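Local atomic coordinates of aspartate aminotransferase (Plasmodium falciparum, PDB entry 3K7Y), a protein that probably catalyses the pyridoxal-phosphate-dependent transfer of an amino group from L-aspartate to 2-oxoglutarate, giving oxaloacetate and L-glutamate. Residues Ala109-Leu114 / Val136-Ser141; Leu120-Leu125 / Arg142-Lys147; Tyr126-Pro131 / Ser182-Cys187; Ser176-Ile181 / Val209-Ile214. All blocks are in the same frame, centred on the assembly; numbering follows the deposited sequence.

In the fold
The four contacts belong to one domain, built round a mostly parallel sheet. Contact 2 and contact 4 pair neighbouring parallel strands of beta-alpha-beta units: contact 2 joins 124-128 to 145-153 near the surface and mixes backbone bonds with exposed polar side chains, whereas contact 4 joins 176-179 to 209-214 within the core and surrounds the same kind of bonding with apolar residues. Between them strand 124-128 bonds to strand 176-179, and its end and the turn after it enter the buried contact 3, meeting loop 182-187 through hydroxyls and prolines. Contact 1, also buried, is purely apolar across its helices, which cover the sheet. Contacts 3 and 4 both reach the cofactor, which Ile110 of contact 1 also touches.

Contact 1 (Ala109-Leu114 / Val136-Ser141); sequences AIFVLL and VNMIES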
# COMPACT_ATOMS: atom_id res chain seq x y z
N ALA A 109 -7.64 -3.35 3.18
CA ALA A 109 -8.86 -3.78 2.53
C ALA A 109 -10.02 -2.94 3.04
O ALA A 109 -10.91 -2.56 2.27
CB ALA A 109 -9.10 -5.26 2.75
N ILE A 110 -10.01 -2.64 4.33
CA ILE A 110 -11.07 -1.84 4.91
C ILE A 110 -11.13 -0.55 4.12
O ILE A 110 -12.15 -0.24 3.50
CB ILE A 110 -10.86 -1.54 6.42
CG1 ILE A 110 -11.00 -2.82 7.25
CG2 ILE A 110 -11.85 -0.48 6.93
CD1 ILE A 110 -10.16 -2.79 8.57
N PHE A 111 -10.02 0.17 4.08
CA PHE A 111 -10.04 1.46 3.41
C PHE A 111 -10.46 1.46 1.95
O PHE A 111 -11.23 2.33 1.59
CB PHE A 111 -8.74 2.23 3.62
CG PHE A 111 -7.86 2.27 2.44
CD1 PHE A 111 -6.64 1.62 2.47
CD2 PHE A 111 -8.22 3.00 1.30
CE1 PHE A 111 -5.77 1.70 1.38
CE2 PHE A 111 -7.38 3.08 0.21
CZ PHE A 111 -6.15 2.42 0.24
N VAL A 112 -10.00 0.52 1.12
CA VAL A 112 -10.45 0.53 -0.29
C VAL A 112 -11.95 0.36 -0.35
O VAL A 112 -12.62 0.99 -1.19
CB VAL A 112 -9.82 -0.55 -1.24
CG1 VAL A 112 -10.44 -0.43 -2.66
CG2 VAL A 112 -8.30 -0.39 -1.35
N LEU A 113 -12.49 -0.48 0.54
CA LEU A 113 -13.93 -0.69 0.60
C LEU A 113 -14.68 0.57 1.00
O LEU A 113 -15.76 0.85 0.48
CB LEU A 113 -14.28 -1.80 1.56
CG LEU A 113 -15.76 -2.05 1.78
CD1 LEU A 113 -16.45 -2.45 0.47
CD2 LEU A 113 -15.90 -3.14 2.81
N LEU A 114 -14.11 1.32 1.93
CA LEU A 114 -14.74 2.57 2.32
C LEU A 114 -14.66 3.55 1.17
O LEU A 114 -15.64 4.24 0.86
CB LEU A 114 -14.13 3.13 3.60
CG LEU A 114 -14.39 2.37 4.90
CD1 LEU A 114 -13.50 2.92 5.99
CD2 LEU A 114 -15.82 2.48 5.33
N VAL A 136 -13.20 3.74 13.64
CA VAL A 136 -13.70 5.09 13.90
C VAL A 136 -12.94 6.08 13.04
O VAL A 136 -13.57 6.81 12.26
CB VAL A 136 -13.61 5.52 15.38
CG1 VAL A 136 -14.11 6.92 15.54
CG2 VAL A 136 -14.43 4.61 16.25
N ASN A 137 -11.60 6.07 13.14
CA ASN A 137 -10.77 7.04 12.41
C ASN A 137 -10.94 6.93 10.90
O ASN A 137 -11.11 7.93 10.21
CB ASN A 137 -9.28 6.90 12.77
CG ASN A 137 -8.42 8.06 12.21
OD1 ASN A 137 -8.53 9.20 12.66
ND2 ASN A 137 -7.58 7.77 11.23
N MET A 138 -10.91 5.71 10.40
CA MET A 138 -11.00 5.48 8.97
C MET A 138 -12.36 5.91 8.40
O MET A 138 -12.42 6.53 7.34
CB MET A 138 -10.76 4.02 8.65
CG MET A 138 -9.40 3.49 9.01
SD MET A 138 -9.24 2.07 7.93
CE MET A 138 -7.98 2.65 6.81
N ILE A 139 -13.44 5.58 9.11
CA ILE A 139 -14.77 5.96 8.67
C ILE A 139 -14.94 7.46 8.68
O ILE A 139 -15.29 8.06 7.67
CB ILE A 139 -15.86 5.33 9.54
CG1 ILE A 139 -16.14 3.90 9.08
CG2 ILE A 139 -17.16 6.13 9.43
CD1 ILE A 139 -15.57 2.84 9.95
N GLU A 140 -14.68 8.06 9.84
CA GLU A 140 -15.04 9.43 10.13
C GLU A 140 -14.25 10.38 9.28
O GLU A 140 -14.81 11.23 8.59
CB GLU A 140 -14.80 9.73 11.60
CG GLU A 140 -15.96 9.32 12.51
CD GLU A 140 -16.12 10.30 13.65
OE1 GLU A 140 -15.21 10.31 14.52
OE2 GLU A 140 -17.11 11.09 13.64
N SER A 141 -12.94 10.23 9.32
CA SER A 141 -12.08 11.11 8.53
C SER A 141 -12.33 11.07 7.02
O SER A 141 -11.61 11.73 6.28
CB SER A 141 -10.59 10.92 8.87
OG SER A 141 -10.11 9.61 8.56
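Met138 reaches toward Ile110, Phe111 and Leu114 from a helix whose final turn is closed on one carbonyl, Asn137 O, which takes two bonds from Ser141. The Ser141 OG donor lies 2.6 Å from Asn137 O, and Ser141 N approaches the same oxygen from the opposite face of the carbonyl plane. Across the helices there is no polar bond. Met138 CG is anti to the carbonyl carbon (chi1 -63°), and a bend at chi3 puts CE 3.3 Å from Phe111 CB. Its SD meets Ile110 CG2 at 3.8 Å, the two side chains crossing at about a right angle. Leu114 divides its methyls: CD1 rests 4.0 Å from Met138 CB, while CD2 touches Ile139 CG1 at the same separation. Leu114 and Ile139 both also pack on Leu125 of the sheet, and Phe111 meets Phe285 of the second subunit edge to face. Ile110 touches the pyridoxal phosphate. The helical segments run nearly parallel, their axes 10.4 Å apart and crossing at -21°. This is the layer of helices covering a sheet in the large domain of fold-type I aminotransferases.

Contact 2 (Leu120-Leu125 / Arg142-Lys147); sequences LNVETL and RGFNLK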
# COMPACT_ATOMS: atom_id res chain seq x y z
N LEU A 120 -20.70 5.20 -3.85
CA LEU A 120 -22.13 4.94 -3.99
C LEU A 120 -22.97 5.95 -3.18
O LEU A 120 -22.54 7.08 -2.93
CB LEU A 120 -22.44 3.47 -3.63
CG LEU A 120 -21.53 2.37 -4.22
CD1 LEU A 120 -21.75 1.01 -3.58
CD2 LEU A 120 -21.66 2.23 -5.74
N ASN A 121 -24.18 5.55 -2.80
CA ASN A 121 -25.06 6.38 -1.97
C ASN A 121 -24.96 5.90 -0.53
O ASN A 121 -25.95 5.42 0.06
CB ASN A 121 -26.53 6.32 -2.48
CG ASN A 121 -27.51 7.21 -1.66
OD1 ASN A 121 -28.73 6.99 -1.67
ND2 ASN A 121 -26.98 8.22 -0.96
N VAL A 122 -23.75 5.99 0.02
CA VAL A 122 -23.51 5.47 1.36
C VAL A 122 -23.13 6.61 2.29
O VAL A 122 -22.00 7.07 2.31
CB VAL A 122 -22.48 4.33 1.34
CG1 VAL A 122 -22.41 3.68 2.70
CG2 VAL A 122 -22.85 3.28 0.32
N GLU A 123 -24.11 7.07 3.07
CA GLU A 123 -23.93 8.27 3.87
C GLU A 123 -23.66 7.98 5.34
O GLU A 123 -23.14 8.83 6.07
CB GLU A 123 -25.16 9.17 3.74
CG GLU A 123 -24.89 10.61 4.10
CD GLU A 123 -26.14 11.45 4.09
OE1 GLU A 123 -26.55 11.93 5.19
OE2 GLU A 123 -26.72 11.63 2.99
N THR A 124 -23.98 6.76 5.75
CA THR A 124 -24.04 6.39 7.15
C THR A 124 -23.55 4.97 7.29
O THR A 124 -23.90 4.11 6.49
CB THR A 124 -25.50 6.42 7.60
OG1 THR A 124 -26.34 6.14 6.46
CG2 THR A 124 -25.89 7.77 8.17
N LEU A 125 -22.74 4.73 8.32
CA LEU A 125 -22.22 3.38 8.63
C LEU A 125 -22.44 3.05 10.09
O LEU A 125 -22.13 3.87 10.96
CB LEU A 125 -20.72 3.26 8.34
CG LEU A 125 -20.27 3.23 6.88
CD1 LEU A 125 -19.09 4.12 6.71
CD2 LEU A 125 -19.94 1.84 6.38
N ARG A 142 -13.35 10.34 6.54
CA ARG A 142 -13.86 10.59 5.17
C ARG A 142 -15.33 10.98 5.09
O ARG A 142 -15.99 10.76 4.07
CB ARG A 142 -13.48 9.51 4.15
CG ARG A 142 -13.65 8.10 4.57
CD ARG A 142 -12.77 7.21 3.70
NE ARG A 142 -11.53 6.87 4.38
CZ ARG A 142 -10.57 6.11 3.86
NH1 ARG A 142 -10.69 5.61 2.63
NH2 ARG A 142 -9.47 5.86 4.56
N GLY A 143 -15.81 11.60 6.16
CA GLY A 143 -17.13 12.23 6.20
C GLY A 143 -18.32 11.31 5.95
O GLY A 143 -19.19 11.62 5.12
N PHE A 144 -18.33 10.16 6.63
CA PHE A 144 -19.52 9.34 6.73
C PHE A 144 -20.12 9.71 8.09
O PHE A 144 -19.41 10.22 8.96
CB PHE A 144 -19.15 7.86 6.82
CG PHE A 144 -18.71 7.22 5.52
CD1 PHE A 144 -19.64 6.84 4.56
CD2 PHE A 144 -17.36 6.88 5.32
CE1 PHE A 144 -19.22 6.20 3.40
CE2 PHE A 144 -16.94 6.24 4.15
CZ PHE A 144 -17.86 5.91 3.20
N ASN A 145 -21.41 9.45 8.28
CA ASN A 145 -22.01 9.53 9.60
C ASN A 145 -21.65 8.24 10.25
O ASN A 145 -21.83 7.20 9.65
CB ASN A 145 -23.52 9.61 9.55
CG ASN A 145 -24.02 10.88 8.92
OD1 ASN A 145 -23.41 11.95 9.07
ND2 ASN A 145 -25.14 10.78 8.20
N LEU A 146 -21.11 8.30 11.45
CA LEU A 146 -20.81 7.09 12.19
C LEU A 146 -21.82 6.93 13.30
O LEU A 146 -21.93 7.81 14.17
CB LEU A 146 -19.38 7.08 12.77
CG LEU A 146 -19.04 5.77 13.50
CD1 LEU A 146 -18.90 4.62 12.51
CD2 LEU A 146 -17.77 5.87 14.35
N LYS A 147 -22.54 5.81 13.27
CA LYS A 147 -23.50 5.50 14.32
C LYS A 147 -23.18 4.18 14.99
O LYS A 147 -22.60 3.28 14.36
CB LYS A 147 -24.92 5.52 13.77
CG LYS A 147 -25.35 6.92 13.38
CD LYS A 147 -26.65 6.94 12.62
CE LYS A 147 -27.12 8.36 12.49
NZ LYS A 147 -27.02 9.04 13.82
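Asn145 joins the neighbouring strand through both its backbone polar atoms. Its N donates to Glu123 O at 2.9 Å in a nearly straight bond (176° at the hydrogen), and its O accepts from Leu125 N, also at 2.9 Å. Leu125 O then takes Lys147 N at 3.0 Å. In this parallel pairing Asn145 bonds to the residues flanking its partner Thr124, and Leu125 to those flanking Leu146. Beside the bonds, Thr124 and Asn145 share one face of the sheet, where Thr124 CG2 packs against Asn145 CB and ND2. Glu123 and Asn145 extend side by side in the same direction, their carboxylate and amide planes 75° apart, with Glu123 OE1 3.5 Å from Asn145 ND2. Toward the helices lies the apolar packing. Leu125 CD1 sits over one face of the Phe144 ring in a CH-pi contact, 3.5 Å from the centroid and 18° off the normal. Val122 O lies at the edge of that ring, near its plane, beside Phe144 CE1, which is also 4.1 Å from Val122 CG1. Lys118 makes a cation-pi contact with Phe144 and bonds to Gly143 O, while Ile139 also packs on Phe144 and Leu146. The backbone therefore fixes the register of this beta-alpha-beta unit, and its side chains separate a polar face from an apolar one turned to the helices.

Contact 3 (Tyr126-Pro131 / Ser182-Cys187); sequences YVTNPP and SCYNPC. With PLP (pyridoxal-5'-phosphate), chain B.
Tyr184 OH meets Thr128 OG1 and Pro130 O, both at the edge of its ring and in the ring plane. Thr128 OG1 donates to Tyr184 OH at 2.6 Å, and the phenol in turn donates to Pro130 O, though the modelled separation of that pair is too short to be taken literally. The CB of Tyr184 points toward 126-131, with CG anti to the backbone N (chi1 -158°), and the far end of the ring carries the hydroxyl to its partners. Around this relay the contact is apolar: Cys187 SG lies 3.5 Å from Pro130 CD, and the CG atoms of Pro130 and Pro186 are 4.5 Å apart. Cis peptide bonds precede both prolines. Phe151 meets the Tyr184 ring, and Phe152 packs on Pro130 and Cys187. Asn185, which follows Tyr184, points its CB away from 126-131 and serves the cofactor instead: its ND2 donates to PLP O3 at 2.9 Å with 139° at the hydrogen. Arg380 holds the other end of that amide through Asn185 OD1, and Tyr216 OH also bonds to the cofactor. The Thr128-Tyr184 bond thus joins the strand end to the loop that carries Asn185, whose hydrogen bond would favour negative charge on the cofactor's O3.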
# COMPACT_ATOMS: atom_id res chain seq x y z
N TYR A 126 -22.98 1.87 10.34
CA TYR A 126 -23.15 1.39 11.69
C TYR A 126 -21.99 0.52 12.14
O TYR A 126 -21.43 -0.29 11.37
CB TYR A 126 -24.48 0.67 11.84
CG TYR A 126 -25.64 1.61 11.64
CD1 TYR A 126 -26.10 2.43 12.68
CD2 TYR A 126 -26.27 1.69 10.41
CE1 TYR A 126 -27.15 3.31 12.48
CE2 TYR A 126 -27.32 2.56 10.20
CZ TYR A 126 -27.76 3.37 11.23
OH TYR A 126 -28.81 4.23 10.97
N VAL A 127 -21.61 0.71 13.40
CA VAL A 127 -20.49 0.01 13.98
C VAL A 127 -20.94 -0.50 15.35
O VAL A 127 -21.75 0.15 16.00
CB VAL A 127 -19.26 0.96 14.00
CG1 VAL A 127 -19.10 1.63 15.34
CG2 VAL A 127 -18.03 0.22 13.65
N THR A 128 -20.49 -1.67 15.79
CA THR A 128 -20.98 -2.20 17.08
C THR A 128 -20.21 -1.56 18.22
O THR A 128 -19.00 -1.35 18.11
CB THR A 128 -20.95 -3.77 17.20
OG1 THR A 128 -19.62 -4.27 17.01
CG2 THR A 128 -21.88 -4.43 16.19
N ASN A 129 -20.88 -1.25 19.32
CA ASN A 129 -20.19 -0.62 20.44
C ASN A 129 -19.64 -1.62 21.43
O ASN A 129 -20.36 -2.53 21.82
CB ASN A 129 -21.09 0.38 21.16
CG ASN A 129 -20.42 0.93 22.39
OD1 ASN A 129 -20.38 0.26 23.42
ND2 ASN A 129 -19.89 2.14 22.30
N PRO A 130 -18.37 -1.46 21.86
CA PRO A 130 -17.42 -0.45 21.43
C PRO A 130 -16.70 -0.99 20.18
O PRO A 130 -16.68 -2.21 19.95
CB PRO A 130 -16.46 -0.35 22.61
CG PRO A 130 -16.43 -1.74 23.18
CD PRO A 130 -17.76 -2.40 22.82
N PRO A 131 -16.13 -0.08 19.37
CA PRO A 131 -15.64 -0.45 18.04
C PRO A 131 -14.13 -0.53 17.98
O PRO A 131 -13.47 0.14 18.76
CB PRO A 131 -16.08 0.73 17.19
CG PRO A 131 -16.20 1.91 18.19
CD PRO A 131 -16.07 1.37 19.58
N SER A 182 -16.04 -12.71 15.60
CA SER A 182 -15.16 -13.59 16.34
C SER A 182 -13.91 -12.82 16.71
O SER A 182 -13.54 -11.88 16.01
CB SER A 182 -14.81 -14.82 15.49
OG SER A 182 -13.98 -15.73 16.18
N CYS A 183 -13.29 -13.20 17.82
CA CYS A 183 -12.07 -12.56 18.34
C CYS A 183 -12.14 -11.04 18.47
O CYS A 183 -11.13 -10.36 18.30
CB CYS A 183 -10.86 -12.98 17.51
SG CYS A 183 -10.63 -14.75 17.57
N TYR A 184 -13.32 -10.54 18.81
CA TYR A 184 -13.62 -9.12 18.84
C TYR A 184 -12.48 -8.29 19.41
O TYR A 184 -11.91 -8.62 20.44
CB TYR A 184 -14.88 -8.89 19.66
CG TYR A 184 -15.58 -7.58 19.36
CD1 TYR A 184 -15.03 -6.36 19.76
CD2 TYR A 184 -16.80 -7.57 18.68
CE1 TYR A 184 -15.69 -5.15 19.49
CE2 TYR A 184 -17.47 -6.35 18.40
CZ TYR A 184 -16.91 -5.15 18.82
OH TYR A 184 -17.57 -3.97 18.55
N ASN A 185 -12.15 -7.22 18.70
CA ASN A 185 -11.16 -6.24 19.13
C ASN A 185 -11.83 -4.88 19.42
O ASN A 185 -12.28 -4.22 18.49
CB ASN A 185 -10.08 -6.09 18.06
CG ASN A 185 -8.99 -5.11 18.46
OD1 ASN A 185 -9.17 -4.27 19.33
ND2 ASN A 185 -7.85 -5.22 17.80
N PRO A 186 -11.87 -4.46 20.70
CA PRO A 186 -11.25 -5.02 21.91
C PRO A 186 -11.98 -6.10 22.73
O PRO A 186 -11.31 -6.86 23.43
CB PRO A 186 -11.04 -3.79 22.79
CG PRO A 186 -12.17 -2.91 22.43
CD PRO A 186 -12.46 -3.13 20.96
N CYS A 187 -13.32 -6.16 22.69
CA CYS A 187 -14.11 -7.07 23.58
C CYS A 187 -13.61 -8.50 23.79
O CYS A 187 -13.69 -9.02 24.89
CB CYS A 187 -15.57 -7.14 23.15
SG CYS A 187 -16.28 -5.52 23.17
N1 PLP B . -9.47 -5.28 11.90
C2 PLP B . -9.24 -5.63 13.21
C2A PLP B . -10.41 -5.92 14.07
C3 PLP B . -7.94 -5.71 13.69
O3 PLP B . -7.71 -6.07 14.99
C4 PLP B . -6.87 -5.42 12.84
C4A PLP B . -5.49 -5.65 13.37
O4A PLP B . -4.94 -6.75 13.16
C5 PLP B . -7.09 -5.07 11.50
C6 PLP B . -8.41 -5.00 11.04
C5A PLP B . -5.99 -4.72 10.49
O4P PLP B . -4.91 -5.63 10.38
P PLP B . -3.62 -5.27 9.48
O1P PLP B . -2.96 -6.51 8.95
O2P PLP B . -2.58 -4.61 10.35
O3P PLP B . -4.08 -4.40 8.33

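Contact 4 (Ser176-Ile181 / Val209-Ile214); sequences SVILQI and VIIFDI. With PLP (pyridoxal-5'-phosphate), chain B.
Asp213 and Gln180 lie side by side beside the cofactor, pointing the same way, with Gln180 CG 4.2 Å from Asp213 CB and the amide plane turned 46° from the carboxylate. Asp213 OD2 is 2.7 Å from PLP N1; with CG anti to the backbone N (chi1 -162°), the carboxylate carbon comes to 3.3 Å from the same PLP N1. Gln180 CD is 3.8 Å from the C2A methyl of PLP. Behind them four backbone bonds alternate between the parallel strands: Val177 N to Val209 O, Ile211 N to Val177 O, Leu179 N to Ile211 O, and finally Asp213 N to Leu179 O at 2.8 Å. The strand axes cross at -24°. On one face Val177 CB meets Ile210 CD1 at 3.7 Å, and Leu179 CD1 packs on Ile210 CG2. That same Ile210 CG2 lies above one face of the Phe212 ring, offset toward its rim, and the ring's edge is met in plane by Ile181 CG2, 3.9 Å from Phe212 CD2. Phe234 and Phe241 meet Phe212 edge to face. On the other face Ile178 and Ile211 are neighbours, and Leu113 of helix 105-118 covers Ile211. This buried beta-alpha-beta pairing leaves an acidic group beside the pyridine nitrogen, consistent with the aspartate that in this family stabilises a protonated pyridine nitrogen and so strengthens the ring as an electron sink.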
# COMPACT_ATOMS: atom_id res chain seq x y z
N SER A 176 -25.71 -0.18 6.26
CA SER A 176 -24.43 -0.80 6.08
C SER A 176 -23.86 -0.99 7.46
O SER A 176 -23.82 -0.03 8.24
CB SER A 176 -23.53 0.11 5.24
OG SER A 176 -24.31 0.79 4.26
N VAL A 177 -23.46 -2.21 7.78
CA VAL A 177 -22.99 -2.52 9.14
C VAL A 177 -21.70 -3.32 9.12
O VAL A 177 -21.54 -4.26 8.34
CB VAL A 177 -24.06 -3.30 9.95
CG1 VAL A 177 -23.57 -3.56 11.38
CG2 VAL A 177 -25.35 -2.54 9.99
N ILE A 178 -20.79 -2.94 10.01
CA ILE A 178 -19.51 -3.65 10.21
C ILE A 178 -19.61 -4.58 11.42
O ILE A 178 -19.94 -4.16 12.52
CB ILE A 178 -18.36 -2.65 10.40
CG1 ILE A 178 -18.11 -1.87 9.11
CG2 ILE A 178 -17.10 -3.36 10.85
CD1 ILE A 178 -17.59 -0.46 9.34
N LEU A 179 -19.32 -5.86 11.20
CA LEU A 179 -19.40 -6.83 12.26
C LEU A 179 -18.09 -7.54 12.43
O LEU A 179 -17.45 -7.99 11.43
CB LEU A 179 -20.50 -7.86 12.00
CG LEU A 179 -21.94 -7.37 12.14
CD1 LEU A 179 -22.92 -8.44 11.73
CD2 LEU A 179 -22.25 -6.86 13.56
N GLN A 180 -17.68 -7.63 13.69
CA GLN A 180 -16.63 -8.53 14.12
C GLN A 180 -17.35 -9.65 14.85
O GLN A 180 -17.90 -9.44 15.94
CB GLN A 180 -15.67 -7.84 15.09
CG GLN A 180 -14.94 -6.66 14.56
CD GLN A 180 -13.90 -6.17 15.54
OE1 GLN A 180 -13.99 -5.06 16.06
NE2 GLN A 180 -12.90 -7.02 15.81
N ILE A 181 -17.37 -10.82 14.23
CA ILE A 181 -18.16 -11.93 14.72
C ILE A 181 -17.37 -12.85 15.63
O ILE A 181 -17.94 -13.68 16.34
CB ILE A 181 -18.67 -12.76 13.57
CG1 ILE A 181 -17.49 -13.34 12.78
CG2 ILE A 181 -19.56 -11.92 12.69
CD1 ILE A 181 -17.90 -14.15 11.62
N VAL A 209 -26.76 -4.41 4.56
CA VAL A 209 -25.52 -4.72 3.87
C VAL A 209 -24.44 -4.92 4.91
O VAL A 209 -24.12 -3.99 5.67
CB VAL A 209 -25.13 -3.60 2.93
CG1 VAL A 209 -23.70 -3.79 2.42
CG2 VAL A 209 -26.13 -3.52 1.78
N ILE A 210 -23.89 -6.13 4.94
CA ILE A 210 -22.93 -6.49 5.98
C ILE A 210 -21.46 -6.54 5.50
O ILE A 210 -21.15 -7.00 4.40
CB ILE A 210 -23.36 -7.78 6.73
CG1 ILE A 210 -24.76 -7.62 7.34
CG2 ILE A 210 -22.34 -8.17 7.80
CD1 ILE A 210 -24.90 -6.58 8.47
N ILE A 211 -20.57 -6.03 6.34
CA ILE A 211 -19.14 -6.08 6.06
C ILE A 211 -18.55 -6.81 7.24
O ILE A 211 -18.61 -6.31 8.37
CB ILE A 211 -18.49 -4.66 5.95
CG1 ILE A 211 -18.97 -3.90 4.71
CG2 ILE A 211 -16.95 -4.77 5.98
CD1 ILE A 211 -20.33 -3.22 4.85
N PHE A 212 -17.99 -7.98 7.00
CA PHE A 212 -17.39 -8.74 8.07
C PHE A 212 -15.92 -8.36 8.20
O PHE A 212 -15.20 -8.28 7.20
CB PHE A 212 -17.52 -10.24 7.80
CG PHE A 212 -18.93 -10.73 7.70
CD1 PHE A 212 -19.59 -10.74 6.47
CD2 PHE A 212 -19.59 -11.19 8.83
CE1 PHE A 212 -20.91 -11.20 6.37
CE2 PHE A 212 -20.91 -11.64 8.74
CZ PHE A 212 -21.58 -11.65 7.50
N ASP A 213 -15.49 -8.12 9.44
CA ASP A 213 -14.07 -7.91 9.68
C ASP A 213 -13.40 -9.16 10.28
O ASP A 213 -13.66 -9.53 11.44
CB ASP A 213 -13.80 -6.69 10.55
CG ASP A 213 -12.34 -6.20 10.45
OD1 ASP A 213 -11.49 -6.87 9.79
OD2 ASP A 213 -12.04 -5.14 11.04
N ILE A 214 -12.54 -9.79 9.49
CA ILE A 214 -11.87 -11.00 9.90
C ILE A 214 -10.36 -10.81 9.97
O ILE A 214 -9.66 -10.97 8.98
CB ILE A 214 -12.30 -12.21 9.01
CG1 ILE A 214 -13.60 -12.79 9.53
CG2 ILE A 214 -11.27 -13.32 9.05
CD1 ILE A 214 -14.79 -12.25 8.86
N1 PLP B . -9.47 -5.28 11.90
C2 PLP B . -9.24 -5.63 13.21
C2A PLP B . -10.41 -5.92 14.07
C3 PLP B . -7.94 -5.71 13.69
O3 PLP B . -7.71 -6.07 14.99
C4 PLP B . -6.87 -5.42 12.84
C4A PLP B . -5.49 -5.65 13.37
O4A PLP B . -4.94 -6.75 13.16
C5 PLP B . -7.09 -5.07 11.50
C6 PLP B . -8.41 -5.00 11.04
C5A PLP B . -5.99 -4.72 10.49
O4P PLP B . -4.91 -5.63 10.38
P PLP B . -3.62 -5.27 9.48
O1P PLP B . -2.96 -6.51 8.95
O2P PLP B . -2.58 -4.61 10.35
O3P PLP B . -4.08 -4.40 8.33